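Long-range contact in ricin B lectin (Clostridium thermocellum, PDB 3VSF), which is an exo-beta-1,3-galactanase joining a family 43 glycoside hydrolase domain to a family 13 carbohydrate-binding module, and probably trims galactose from the ends of beta-1,3-galactan: residues T361-L374 against A487-V499. Numbering follows the deposited sequence.
Sequences TRYKLVNKNSGKVL and AGGTNQHWKLVLV
K364 and V366 face V497 and K495 as the hydrogen-bonded pairs of two antiparallel strands, 363-367 and 494-498, and each pair exchanges two backbone bonds. The link from V366 N to K495 O is nearly straight, 170° at the hydrogen. Backbone bonding continues past the paired strands, firmly from K368 N to H493 O (2.9 Å) and only weakly from N369 N to T490 O in the 3-10 segment 490-492.

Apolar packing divides between the two faces of the sheet. On the side of Y363, L365, W494 and L496, L496 has CG anti to its backbone N (chi1 -169°), which carries CD2 over one face of the Y363 ring, 4.2 Å from the centroid, while its CD1 meets L365 CD2. L498 lies alongside Y363 and brings CD1 to the ring's edge, 3.5 Å from CE1. W494 turns its indole beneath N367, whose CB sits over the six-membered ring in a CH-pi contact, 4.0 Å from the centroid; L365 O lies in the indole plane at its edge, and L374 CD1 approaches CH2 at 4.1 Å. The indole's orientation is further fixed by its NE1, bonded to I468 O. On the opposite face, V366 CG2 touches V497 CG2. At the end of the strand, V499 CG2 rests against CG and CD of K364.

Strand 494-498 also pairs with strand 456-461, while L365 and L496 reach I459 and Y457. The contact brings together the first and last strands of the C-terminal lectin domain and, with the backbone bond between Y363 and W400, closes the six-stranded barrel characteristic of the ricin-type beta-trefoil.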
ATOM      1  N   THR A 361      -0.896  26.276  -1.468  1.00 78.16           N
ATOM      2  CA  THR A 361      -0.137  27.408  -1.994  1.00 76.25           C
ATOM      3  C   THR A 361       0.930  26.956  -2.989  1.00 75.79           C
ATOM      4  O   THR A 361       1.789  26.136  -2.664  1.00 76.36           O
ATOM      5  CB  THR A 361       0.534  28.219  -0.869  1.00 77.29           C
ATOM      6  OG1 THR A 361      -0.467  28.734   0.018  1.00 78.75           O
ATOM      7  CG2 THR A 361       1.327  29.378  -1.451  1.00 77.14           C
ATOM      8  N   ARG A 362       0.865  27.496  -4.201  1.00 72.54           N
ATOM      9  CA  ARG A 362       1.823  27.162  -5.251  1.00 71.85           C
ATOM     10  C   ARG A 362       3.030  28.095  -5.206  1.00 73.68           C
ATOM     11  O   ARG A 362       2.907  29.265  -4.843  1.00 77.44           O
ATOM     12  CB  ARG A 362       1.150  27.237  -6.621  1.00 73.66           C
ATOM     13  CG  ARG A 362       0.098  26.165  -6.862  1.00 72.17           C
ATOM     14  CD  ARG A 362      -0.852  26.578  -7.975  1.00 77.90           C
ATOM     15  NE  ARG A 362      -1.232  25.455  -8.830  1.00 80.50           N
ATOM     16  CZ  ARG A 362      -2.243  24.629  -8.580  1.00 83.11           C
ATOM     17  NH1 ARG A 362      -2.981  24.788  -7.490  1.00 82.55           N
ATOM     18  NH2 ARG A 362      -2.512  23.638  -9.420  1.00 78.91           N
ATOM     19  N   TYR A 363       4.196  27.576  -5.579  1.00 69.86           N
ATOM     20  CA  TYR A 363       5.425  28.362  -5.533  1.00 67.39           C
ATOM     21  C   TYR A 363       6.291  28.196  -6.777  1.00 71.08           C
ATOM     22  O   TYR A 363       6.178  27.211  -7.507  1.00 68.60           O
ATOM     23  CB  TYR A 363       6.254  27.995  -4.300  1.00 68.65           C
ATOM     24  CG  TYR A 363       5.623  28.363  -2.978  1.00 72.49           C
ATOM     25  CD1 TYR A 363       5.682  29.665  -2.496  1.00 73.12           C
ATOM     26  CD2 TYR A 363       4.986  27.406  -2.201  1.00 71.59           C
ATOM     27  CE1 TYR A 363       5.114  30.004  -1.283  1.00 75.32           C
ATOM     28  CE2 TYR A 363       4.415  27.735  -0.987  1.00 74.33           C
ATOM     29  CZ  TYR A 363       4.483  29.035  -0.533  1.00 75.74           C
ATOM     30  OH  TYR A 363       3.915  29.368   0.675  1.00 76.09           O
ATOM     31  N   LYS A 364       7.156  29.179  -7.005  1.00 70.72           N
ATOM     32  CA  LYS A 364       8.205  29.087  -8.010  1.00 64.95           C
ATOM     33  C   LYS A 364       9.544  29.320  -7.325  1.00 63.55           C
ATOM     34  O   LYS A 364       9.666  30.205  -6.478  1.00 67.39           O
ATOM     35  CB  LYS A 364       8.002  30.126  -9.111  1.00 67.53           C
ATOM     36  CG  LYS A 364       7.092  29.682 -10.243  1.00 72.56           C
ATOM     37  CD  LYS A 364       6.893  30.806 -11.250  1.00 79.59           C
ATOM     38  CE  LYS A 364       6.133  30.331 -12.479  1.00 81.28           C
ATOM     39  NZ  LYS A 364       6.919  29.347 -13.274  1.00 76.58           N
ATOM     40  N   LEU A 365      10.543  28.523  -7.683  1.00 61.26           N
ATOM     41  CA  LEU A 365      11.875  28.677  -7.109  1.00 62.06           C
ATOM     42  C   LEU A 365      12.822  29.331  -8.107  1.00 61.43           C
ATOM     43  O   LEU A 365      13.275  28.695  -9.057  1.00 62.04           O
ATOM     44  CB  LEU A 365      12.422  27.328  -6.642  1.00 61.97           C
ATOM     45  CG  LEU A 365      11.702  26.724  -5.434  1.00 60.90           C
ATOM     46  CD1 LEU A 365      12.242  25.343  -5.108  1.00 59.18           C
ATOM     47  CD2 LEU A 365      11.826  27.647  -4.233  1.00 64.06           C
ATOM     48  N   VAL A 366      13.118  30.608  -7.882  1.00 62.07           N
ATOM     49  CA  VAL A 366      13.931  31.384  -8.809  1.00 60.18           C
ATOM     50  C   VAL A 366      15.386  31.460  -8.360  1.00 56.61           C
ATOM     51  O   VAL A 366      15.679  31.885  -7.243  1.00 56.79           O
ATOM     52  CB  VAL A 366      13.387  32.816  -8.959  1.00 60.76           C
ATOM     53  CG1 VAL A 366      14.099  33.535 -10.091  1.00 57.94           C
ATOM     54  CG2 VAL A 366      11.886  32.786  -9.201  1.00 62.79           C
ATOM     55  N   ASN A 367      16.293  31.046  -9.239  1.00 55.19           N
ATOM     56  CA  ASN A 367      17.721  31.096  -8.950  1.00 56.31           C
ATOM     57  C   ASN A 367      18.246  32.529  -8.975  1.00 58.87           C
ATOM     58  O   ASN A 367      17.898  33.312  -9.858  1.00 59.16           O
ATOM     59  CB  ASN A 367      18.498  30.236  -9.950  1.00 55.29           C
ATOM     60  CG  ASN A 367      19.966  30.108  -9.590  1.00 58.14           C
ATOM     61  OD1 ASN A 367      20.326  30.058  -8.413  1.00 57.98           O
ATOM     62  ND2 ASN A 367      20.823  30.060 -10.604  1.00 59.08           N
ATOM     63  N   LYS A 368      19.082  32.869  -7.998  1.00 58.69           N
ATOM     64  CA  LYS A 368      19.629  34.217  -7.894  1.00 59.07           C
ATOM     65  C   LYS A 368      20.559  34.542  -9.057  1.00 58.79           C
ATOM     66  O   LYS A 368      20.465  35.611  -9.658  1.00 61.51           O
ATOM     67  CB  LYS A 368      20.368  34.396  -6.565  1.00 61.58           C
ATOM     68  CG  LYS A 368      21.107  35.719  -6.437  1.00 59.36           C
ATOM     69  CD  LYS A 368      20.167  36.901  -6.613  1.00 64.78           C
ATOM     70  CE  LYS A 368      20.917  38.222  -6.540  1.00 67.42           C
ATOM     71  NZ  LYS A 368      20.015  39.387  -6.770  1.00 68.15           N
ATOM     72  N   ASN A 369      21.451  33.609  -9.375  1.00 59.68           N
ATOM     73  CA  ASN A 369      22.458  33.833 -10.406  1.00 57.11           C
ATOM     74  C   ASN A 369      21.911  33.810 -11.832  1.00 56.60           C
ATOM     75  O   ASN A 369      22.235  34.679 -12.640  1.00 59.81           O
ATOM     76  CB  ASN A 369      23.598  32.823 -10.267  1.00 54.94           C
ATOM     77  CG  ASN A 369      24.613  32.933 -11.389  1.00 53.58           C
ATOM     78  OD1 ASN A 369      25.452  33.832 -11.395  1.00 56.69           O
ATOM     79  ND2 ASN A 369      24.542  32.012 -12.343  1.00 53.80           N
ATOM     80  N   SER A 370      21.086  32.814 -12.137  1.00 56.28           N
ATOM     81  CA  SER A 370      20.599  32.623 -13.501  1.00 54.29           C
ATOM     82  C   SER A 370      19.283  33.347 -13.762  1.00 54.25           C
ATOM     83  O   SER A 370      19.017  33.781 -14.883  1.00 53.36           O
ATOM     84  CB  SER A 370      20.432  31.133 -13.802  1.00 56.86           C
ATOM     85  OG  SER A 370      19.397  30.568 -13.017  1.00 56.67           O
ATOM     86  N   GLY A 371      18.462  33.471 -12.726  1.00 56.37           N
ATOM     87  CA  GLY A 371      17.144  34.060 -12.873  1.00 55.56           C
ATOM     88  C   GLY A 371      16.144  33.042 -13.387  1.00 58.05           C
ATOM     89  O   GLY A 371      14.968  33.351 -13.580  1.00 58.79           O
ATOM     90  N   LYS A 372      16.620  31.822 -13.616  1.00 58.33           N
ATOM     91  CA  LYS A 372      15.764  30.728 -14.056  1.00 58.21           C
ATOM     92  C   LYS A 372      15.055  30.104 -12.857  1.00 57.77           C
ATOM     93  O   LYS A 372      15.458  30.312 -11.713  1.00 56.85           O
ATOM     94  CB  LYS A 372      16.588  29.668 -14.790  1.00 58.84           C
ATOM     95  CG  LYS A 372      17.302  30.174 -16.034  1.00 54.61           C
ATOM     96  CD  LYS A 372      16.320  30.503 -17.146  1.00 58.64           C
ATOM     97  CE  LYS A 372      17.040  30.894 -18.428  1.00 57.45           C
ATOM     98  NZ  LYS A 372      17.854  32.130 -18.264  1.00 58.55           N
ATOM     99  N   VAL A 373      14.001  29.338 -13.121  1.00 56.26           N
ATOM    100  CA  VAL A 373      13.220  28.727 -12.051  1.00 57.43           C
ATOM    101  C   VAL A 373      13.319  27.205 -12.056  1.00 55.67           C
ATOM    102  O   VAL A 373      13.615  26.595 -13.084  1.00 55.08           O
ATOM    103  CB  VAL A 373      11.737  29.131 -12.130  1.00 61.29           C
ATOM    104  CG1 VAL A 373      11.594  30.643 -12.030  1.00 62.03           C
ATOM    105  CG2 VAL A 373      11.115  28.614 -13.418  1.00 58.72           C
ATOM    106  N   LEU A 374      13.065  26.599 -10.900  1.00 60.49           N
ATOM    107  CA  LEU A 374      13.118  25.149 -10.765  1.00 57.81           C
ATOM    108  C   LEU A 374      12.050  24.496 -11.634  1.00 58.90           C
ATOM    109  O   LEU A 374      10.881  24.880 -11.589  1.00 60.03           O
ATOM    110  CB  LEU A 374      12.933  24.740  -9.304  1.00 57.04           C
ATOM    111  CG  LEU A 374      13.476  23.357  -8.940  1.00 60.93           C
ATOM    112  CD1 LEU A 374      14.974  23.306  -9.192  1.00 55.35           C
ATOM    113  CD2 LEU A 374      13.161  23.015  -7.494  1.00 58.32           C
ATOM    114  N   ALA A 487      28.774  26.616  -0.697  1.00 62.40           N
ATOM    115  CA  ALA A 487      29.961  27.372  -1.079  1.00 61.34           C
ATOM    116  C   ALA A 487      29.696  28.874  -1.105  1.00 63.63           C
ATOM    117  O   ALA A 487      30.588  29.665  -1.413  1.00 65.54           O
ATOM    118  CB  ALA A 487      30.478  26.899  -2.430  1.00 61.91           C
ATOM    119  N   GLY A 488      28.466  29.263  -0.782  1.00 66.34           N
ATOM    120  CA  GLY A 488      28.104  30.667  -0.720  1.00 62.61           C
ATOM    121  C   GLY A 488      27.888  31.303  -2.081  1.00 63.48           C
ATOM    122  O   GLY A 488      27.701  32.515  -2.185  1.00 66.24           O
ATOM    123  N   GLY A 489      27.916  30.486  -3.128  1.00 61.11           N
ATOM    124  CA  GLY A 489      27.686  30.971  -4.476  1.00 56.35           C
ATOM    125  C   GLY A 489      26.240  31.374  -4.691  1.00 57.86           C
ATOM    126  O   GLY A 489      25.346  30.901  -3.992  1.00 60.18           O
ATOM    127  N   THR A 490      26.008  32.252  -5.661  1.00 58.27           N
ATOM    128  CA  THR A 490      24.659  32.727  -5.947  1.00 58.21           C
ATOM    129  C   THR A 490      23.859  31.695  -6.732  1.00 57.52           C
ATOM    130  O   THR A 490      22.634  31.786  -6.825  1.00 59.15           O
ATOM    131  CB  THR A 490      24.675  34.057  -6.722  1.00 57.47           C
ATOM    132  OG1 THR A 490      25.408  33.894  -7.942  1.00 57.05           O
ATOM    133  CG2 THR A 490      25.323  35.149  -5.887  1.00 57.37           C
ATOM    134  N   ASN A 491      24.553  30.715  -7.300  1.00 52.87           N
ATOM    135  CA  ASN A 491      23.886  29.633  -8.013  1.00 55.89           C
ATOM    136  C   ASN A 491      23.266  28.644  -7.034  1.00 56.27           C
ATOM    137  O   ASN A 491      22.621  27.675  -7.435  1.00 52.23           O
ATOM    138  CB  ASN A 491      24.862  28.916  -8.947  1.00 54.26           C
ATOM    139  CG  ASN A 491      25.987  28.226  -8.200  1.00 55.31           C
ATOM    140  OD1 ASN A 491      26.497  28.744  -7.204  1.00 55.64           O
ATOM    141  ND2 ASN A 491      26.378  27.049  -8.675  1.00 51.34           N
ATOM    142  N   GLN A 492      23.466  28.904  -5.745  1.00 56.63           N
ATOM    143  CA  GLN A 492      22.932  28.055  -4.688  1.00 54.78           C
ATOM    144  C   GLN A 492      21.832  28.771  -3.913  1.00 57.45           C
ATOM    145  O   GLN A 492      21.246  28.211  -2.987  1.00 63.47           O
ATOM    146  CB  GLN A 492      24.049  27.634  -3.733  1.00 53.80           C
ATOM    147  CG  GLN A 492      25.161  26.840  -4.393  1.00 56.71           C
ATOM    148  CD  GLN A 492      26.288  26.512  -3.435  1.00 58.12           C
ATOM    149  OE1 GLN A 492      26.456  27.171  -2.408  1.00 61.15           O
ATOM    150  NE2 GLN A 492      27.065  25.488  -3.763  1.00 56.65           N
ATOM    151  N   HIS A 493      21.560  30.015  -4.294  1.00 58.72           N
ATOM    152  CA  HIS A 493      20.545  30.819  -3.619  1.00 58.25           C
ATOM    153  C   HIS A 493      19.255  30.867  -4.432  1.00 56.99           C
ATOM    154  O   HIS A 493      19.276  31.142  -5.632  1.00 56.67           O
ATOM    155  CB  HIS A 493      21.069  32.234  -3.366  1.00 60.63           C
ATOM    156  CG  HIS A 493      22.328  32.276  -2.553  1.00 59.43           C
ATOM    157  ND1 HIS A 493      22.992  33.449  -2.270  1.00 62.87           N
ATOM    158  CD2 HIS A 493      23.040  31.288  -1.963  1.00 60.30           C
ATOM    159  CE1 HIS A 493      24.061  33.183  -1.541  1.00 63.81           C
ATOM    160  NE2 HIS A 493      24.113  31.879  -1.339  1.00 61.95           N
ATOM    161  N   TRP A 494      18.134  30.597  -3.772  1.00 61.03           N
ATOM    162  CA  TRP A 494      16.844  30.533  -4.451  1.00 59.13           C
ATOM    163  C   TRP A 494      15.805  31.427  -3.781  1.00 63.30           C
ATOM    164  O   TRP A 494      15.754  31.526  -2.555  1.00 63.37           O
ATOM    165  CB  TRP A 494      16.338  29.090  -4.490  1.00 55.12           C
ATOM    166  CG  TRP A 494      17.286  28.143  -5.156  1.00 51.44           C
ATOM    167  CD1 TRP A 494      18.386  27.559  -4.598  1.00 50.12           C
ATOM    168  CD2 TRP A 494      17.221  27.667  -6.506  1.00 48.27           C
ATOM    169  NE1 TRP A 494      19.010  26.751  -5.517  1.00 51.89           N
ATOM    170  CE2 TRP A 494      18.314  26.800  -6.696  1.00 48.78           C
ATOM    171  CE3 TRP A 494      16.344  27.892  -7.571  1.00 49.76           C
ATOM    172  CZ2 TRP A 494      18.554  26.157  -7.908  1.00 48.75           C
ATOM    173  CZ3 TRP A 494      16.585  27.254  -8.774  1.00 48.71           C
ATOM    174  CH2 TRP A 494      17.680  26.397  -8.933  1.00 49.45           C
ATOM    175  N   LYS A 495      14.977  32.076  -4.595  1.00 66.07           N
ATOM    176  CA  LYS A 495      13.904  32.919  -4.082  1.00 67.12           C
ATOM    177  C   LYS A 495      12.554  32.219  -4.187  1.00 67.44           C
ATOM    178  O   LYS A 495      12.207  31.666  -5.231  1.00 66.13           O
ATOM    179  CB  LYS A 495      13.862  34.259  -4.821  1.00 67.61           C
ATOM    180  CG  LYS A 495      12.572  35.036  -4.605  1.00 71.06           C
ATOM    181  CD  LYS A 495      12.684  36.477  -5.082  1.00 72.69           C
ATOM    182  CE  LYS A 495      13.523  37.312  -4.126  1.00 76.01           C
ATOM    183  NZ  LYS A 495      13.511  38.759  -4.486  1.00 74.69           N
ATOM    184  N   LEU A 496      11.797  32.247  -3.094  1.00 69.31           N
ATOM    185  CA  LEU A 496      10.477  31.633  -3.057  1.00 69.35           C
ATOM    186  C   LEU A 496       9.419  32.648  -3.484  1.00 69.15           C
ATOM    187  O   LEU A 496       9.205  33.654  -2.808  1.00 70.47           O
ATOM    188  CB  LEU A 496      10.179  31.113  -1.650  1.00 68.87           C
ATOM    189  CG  LEU A 496       8.961  30.204  -1.481  1.00 69.33           C
ATOM    190  CD1 LEU A 496       9.115  28.949  -2.324  1.00 69.57           C
ATOM    191  CD2 LEU A 496       8.763  29.845  -0.016  1.00 70.61           C
ATOM    192  N   VAL A 497       8.761  32.381  -4.609  1.00 66.75           N
ATOM    193  CA  VAL A 497       7.791  33.318  -5.167  1.00 67.46           C
ATOM    194  C   VAL A 497       6.397  32.709  -5.303  1.00 73.73           C
ATOM    195  O   VAL A 497       6.207  31.725  -6.019  1.00 73.54           O
ATOM    196  CB  VAL A 497       8.243  33.831  -6.549  1.00 69.63           C
ATOM    197  CG1 VAL A 497       7.166  34.709  -7.169  1.00 70.36           C
ATOM    198  CG2 VAL A 497       9.555  34.590  -6.430  1.00 68.03           C
ATOM    199  N   LEU A 498       5.424  33.305  -4.620  1.00 76.96           N
ATOM    200  CA  LEU A 498       4.040  32.849  -4.695  1.00 76.61           C
ATOM    201  C   LEU A 498       3.467  33.051  -6.095  1.00 74.77           C
ATOM    202  O   LEU A 498       3.802  34.019  -6.777  1.00 75.34           O
ATOM    203  CB  LEU A 498       3.168  33.579  -3.667  1.00 77.07           C
ATOM    204  CG  LEU A 498       3.273  33.166  -2.196  1.00 83.63           C
ATOM    205  CD1 LEU A 498       4.667  33.423  -1.641  1.00 83.73           C
ATOM    206  CD2 LEU A 498       2.224  33.893  -1.364  1.00 79.87           C
ATOM    207  N   VAL A 499       2.602  32.133  -6.516  1.00 76.38           N
ATOM    208  CA  VAL A 499       1.963  32.220  -7.825  1.00 79.57           C
ATOM    209  C   VAL A 499       0.492  31.824  -7.755  1.00 78.53           C
ATOM    210  O   VAL A 499       0.043  31.243  -6.769  1.00 77.53           O
ATOM    211  CB  VAL A 499       2.674  31.335  -8.864  1.00 78.87           C
ATOM    212  CG1 VAL A 499       1.844  31.239 -10.136  1.00 80.30           C
ATOM    213  CG2 VAL A 499       4.063  31.880  -9.163  1.00 79.51           C
TER